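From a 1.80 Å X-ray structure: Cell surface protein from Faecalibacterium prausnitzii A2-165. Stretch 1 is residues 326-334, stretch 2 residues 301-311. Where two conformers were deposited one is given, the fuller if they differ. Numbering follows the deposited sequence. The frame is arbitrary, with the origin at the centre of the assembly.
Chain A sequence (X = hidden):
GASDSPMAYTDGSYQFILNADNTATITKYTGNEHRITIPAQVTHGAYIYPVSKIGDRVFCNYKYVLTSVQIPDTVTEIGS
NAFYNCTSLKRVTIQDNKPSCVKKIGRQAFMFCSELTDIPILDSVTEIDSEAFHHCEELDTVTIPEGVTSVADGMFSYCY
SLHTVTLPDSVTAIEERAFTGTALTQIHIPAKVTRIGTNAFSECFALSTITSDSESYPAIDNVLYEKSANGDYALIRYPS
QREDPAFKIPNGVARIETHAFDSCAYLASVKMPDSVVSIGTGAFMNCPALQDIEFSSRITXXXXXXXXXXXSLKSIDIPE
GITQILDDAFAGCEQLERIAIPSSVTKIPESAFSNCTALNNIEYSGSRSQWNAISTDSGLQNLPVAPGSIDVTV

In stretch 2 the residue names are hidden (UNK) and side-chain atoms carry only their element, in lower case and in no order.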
# COMPACT_ATOMS: atom_id res chain seq x y z
N LEU A 326 -22.96 2.61 -5.87
CA LEU A 326 -22.29 3.76 -5.29
C LEU A 326 -21.48 4.60 -6.29
O LEU A 326 -21.44 4.31 -7.49
CB LEU A 326 -21.41 3.33 -4.09
CG LEU A 326 -22.15 2.65 -2.90
CD1 LEU A 326 -21.19 2.47 -1.70
CD2 LEU A 326 -23.36 3.47 -2.45
N ASP A 327 -20.87 5.69 -5.79
CA ASP A 327 -20.13 6.65 -6.61
C ASP A 327 -19.10 5.99 -7.53
O ASP A 327 -18.41 5.07 -7.12
CB ASP A 327 -19.42 7.68 -5.72
CG ASP A 327 -20.33 8.81 -5.27
OD1 ASP A 327 -20.72 9.64 -6.12
OD2 ASP A 327 -20.61 8.89 -4.07
N ASP A 328 -19.05 6.44 -8.80
CA ASP A 328 -18.10 5.98 -9.80
C ASP A 328 -18.14 4.45 -10.07
O ASP A 328 -17.19 3.94 -10.65
CB ASP A 328 -16.66 6.37 -9.36
CG ASP A 328 -16.36 7.85 -9.37
OD1 ASP A 328 -17.11 8.61 -10.03
OD2 ASP A 328 -15.34 8.25 -8.76
N ALA A 329 -19.23 3.74 -9.71
CA ALA A 329 -19.31 2.29 -9.92
C ALA A 329 -18.98 1.86 -11.37
O ALA A 329 -18.34 0.83 -11.55
CB ALA A 329 -20.68 1.76 -9.53
N PHE A 330 -19.39 2.65 -12.37
CA PHE A 330 -19.09 2.36 -13.79
C PHE A 330 -18.41 3.55 -14.46
O PHE A 330 -18.50 3.69 -15.68
CB PHE A 330 -20.37 1.97 -14.55
CG PHE A 330 -20.96 0.67 -14.07
CD1 PHE A 330 -20.54 -0.55 -14.60
CD2 PHE A 330 -21.89 0.66 -13.03
CE1 PHE A 330 -21.09 -1.75 -14.15
CE2 PHE A 330 -22.43 -0.54 -12.57
CZ PHE A 330 -22.05 -1.73 -13.15
N ALA A 331 -17.73 4.41 -13.68
CA ALA A 331 -17.09 5.61 -14.24
C ALA A 331 -16.01 5.25 -15.25
O ALA A 331 -15.12 4.45 -14.95
CB ALA A 331 -16.49 6.47 -13.14
N GLY A 332 -16.11 5.83 -16.45
CA GLY A 332 -15.14 5.59 -17.51
C GLY A 332 -15.33 4.31 -18.29
O GLY A 332 -14.45 3.93 -19.06
N CYS A 333 -16.50 3.64 -18.14
CA CYS A 333 -16.81 2.44 -18.93
C CYS A 333 -17.34 2.93 -20.29
O CYS A 333 -18.54 2.86 -20.58
CB CYS A 333 -17.80 1.55 -18.18
SG CYS A 333 -17.12 0.81 -16.68
N GLU A 334 -16.40 3.41 -21.11
CA GLU A 334 -16.58 4.04 -22.43
C GLU A 334 -17.28 3.15 -23.48
O GLU A 334 -17.79 3.69 -24.46
CB GLU A 334 -15.22 4.52 -22.99
CG GLU A 334 -14.13 3.45 -23.07
CD GLU A 334 -12.73 3.91 -23.43
OE1 GLU A 334 -12.15 4.74 -22.70
OE2 GLU A 334 -12.18 3.36 -24.41
N UNK A 301 -25.16 -4.55 -2.81
CA UNK A 301 -24.59 -3.25 -3.14
C UNK A 301 -23.49 -3.39 -4.18
O UNK A 301 -22.75 -4.38 -4.16
c UNK A 301 -23.19 -1.37 -1.96
c UNK A 301 -22.54 -1.03 -0.64
c UNK A 301 -24.02 -2.64 -1.85
o UNK A 301 -23.28 -0.67 0.31
o UNK A 301 -21.30 -1.18 -0.53
N UNK A 302 -23.38 -2.41 -5.08
CA UNK A 302 -22.25 -2.26 -6.00
C UNK A 302 -21.41 -1.14 -5.37
O UNK A 302 -21.90 -0.01 -5.24
c UNK A 302 -23.35 -3.14 -8.19
c UNK A 302 -23.35 -2.87 -9.66
c UNK A 302 -22.66 -4.48 -7.95
c UNK A 302 -22.67 -1.98 -7.45
N UNK A 303 -20.23 -1.46 -4.79
CA UNK A 303 -19.50 -0.45 -4.01
C UNK A 303 -18.87 0.62 -4.88
O UNK A 303 -18.84 0.50 -6.11
c UNK A 303 -18.45 -1.28 -3.28
c UNK A 303 -18.15 -2.40 -4.22
c UNK A 303 -19.51 -2.76 -4.79
N UNK A 304 -18.31 1.64 -4.24
CA UNK A 304 -17.66 2.73 -4.94
C UNK A 304 -16.59 2.22 -5.91
O UNK A 304 -15.83 1.31 -5.57
o UNK A 304 -16.29 5.89 -2.30
o UNK A 304 -14.28 5.61 -3.17
c UNK A 304 -15.52 5.50 -3.22
c UNK A 304 -16.14 4.76 -4.39
c UNK A 304 -17.05 3.66 -3.88
N UNK A 305 -16.58 2.77 -7.15
CA UNK A 305 -15.59 2.48 -8.21
C UNK A 305 -15.45 0.98 -8.54
O UNK A 305 -14.41 0.59 -9.08
c UNK A 305 -14.21 3.01 -7.81
o UNK A 305 -14.20 4.39 -7.51
N UNK A 306 -16.48 0.16 -8.26
CA UNK A 306 -16.36 -1.32 -8.41
C UNK A 306 -15.87 -1.72 -9.84
O UNK A 306 -14.99 -2.57 -9.94
c UNK A 306 -18.88 -1.68 -8.71
c UNK A 306 -17.39 -3.63 -8.02
c UNK A 306 -17.62 -2.11 -7.96
N UNK A 307 -16.42 -1.12 -10.89
CA UNK A 307 -16.04 -1.39 -12.28
C UNK A 307 -15.54 -0.13 -12.98
O UNK A 307 -15.57 -0.06 -14.20
c UNK A 307 -16.86 -4.46 -12.56
c UNK A 307 -18.91 -3.45 -11.86
c UNK A 307 -17.67 -3.33 -12.48
c UNK A 307 -19.32 -4.66 -11.30
c UNK A 307 -17.26 -5.68 -11.99
c UNK A 307 -18.49 -5.77 -11.37
c UNK A 307 -17.22 -2.01 -13.06
N UNK A 308 -15.05 0.85 -12.22
CA UNK A 308 -14.51 2.07 -12.82
C UNK A 308 -13.35 1.71 -13.78
O UNK A 308 -12.51 0.86 -13.44
c UNK A 308 -14.05 3.03 -11.73
N UNK A 309 -13.36 2.30 -14.98
CA UNK A 309 -12.31 2.07 -15.98
C UNK A 309 -12.34 0.72 -16.67
O UNK A 309 -11.35 0.30 -17.28
N UNK A 310 -13.48 0.01 -16.59
CA UNK A 310 -13.61 -1.27 -17.27
C UNK A 310 -14.10 -0.97 -18.70
O UNK A 310 -15.28 -1.07 -19.03
s UNK A 310 -13.75 -2.88 -15.00
c UNK A 310 -14.52 -2.23 -16.51
N UNK A 311 -13.12 -0.61 -19.53
CA UNK A 311 -13.31 -0.09 -20.89
C UNK A 311 -13.74 -1.14 -21.94
O UNK A 311 -14.05 -0.73 -23.06
c UNK A 311 -10.75 -0.14 -21.38
c UNK A 311 -12.04 0.72 -21.33
c UNK A 311 -11.86 1.96 -20.44
c UNK A 311 -9.63 0.41 -22.32
O HOH W 1 -13.09 5.95 -9.32

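Position 301 carries three side-chain carbons in a line, the third bearing two oxygens; one oxygen lies 3.8 Å from Leu326 CD1. This is Glu301, whose carboxylate stays at the partly exposed margin. Position 302 has four carbons forked at the second, and one branch end lies 3.8 Å from Phe330 CE2. It is Leu302, a buried apolar chain suited to an aromatic neighbour, while its backbone O accepts a hydrogen bond from Leu326 N (2.9 Å).

At 303 three carbons close a ring onto the backbone N, and the backbone C lies 3.8 Å from Leu326 CB: Pro303. Its ring restrains its own phi (-73°), its O closes the type II turn by accepting from Val306 N (3.2 Å), and its CB points away from stretch 1. At 304 three carbons end in two oxygens, and the CB lies 4.4 Å from Leu326 CB: Glu304. Its chain extends with chi1 and chi2 both t, keeping a charged end at a partly exposed site while its aliphatic part begins beside Leu326. Position 305 has one carbon and one oxygen, the oxygen 3.7 Å from Asp328 CB, so it is Ser305. The CA-to-CB bond points away, yet the small polar side chain joins a water, at 2.6 Å from OG, that donates to Asp328 OD2 (3.3 Å from the water O).

Position 306 has one carbon carrying two more, one of them 4.0 Å from Ala329 CB; this is Val306, compact and buried. Position 307 has one carbon and a six-carbon ring, 3.6 Å from Phe330 CE1 at its closest atom: Phe307. The two rings are near parallel (28°) but slid apart, with centroids 5.5 Å apart, so they barely overlap.

The single carbon at 308, its CB, lies 3.4 Å from Asp328 O and 4.4 Å from Ala331 CB: Ala308, small enough for this close fit. Position 309 has no side chain, and its N lies 2.8 Å from Ala331 O: Gly309, with a positive phi of 74° that favours glycine. One carbon and one sulfur at 310, the CB 4.0 Å from Cys333 SG, mark Cys310, small enough for a buried site. At 311 four carbons fork at the first, one arm two carbons long; the one-carbon arm lies 3.5 Å from Gly332 O and 3.6 Å from Glu334 OE1. This is Ile311, whose branched apolar surface covers this edge.

The contact repeats one pattern of successive turns in both stretches. Ser305 N, Phe307 N and Gly309 N donate to Asp327 O (2.9 Å), Ala329 O (2.8 Å) and Ala331 O (2.8 Å), so alternate residues bond across the gap. Internal hydrogen bonds hold the turns in shape. Beside this backbone ladder, Leu302, Val306 and Phe307 pack against Ala329 and Phe330, joining apolar contact to the polar bonds.

Stretch 2 301-311: ELPESVFAGCI
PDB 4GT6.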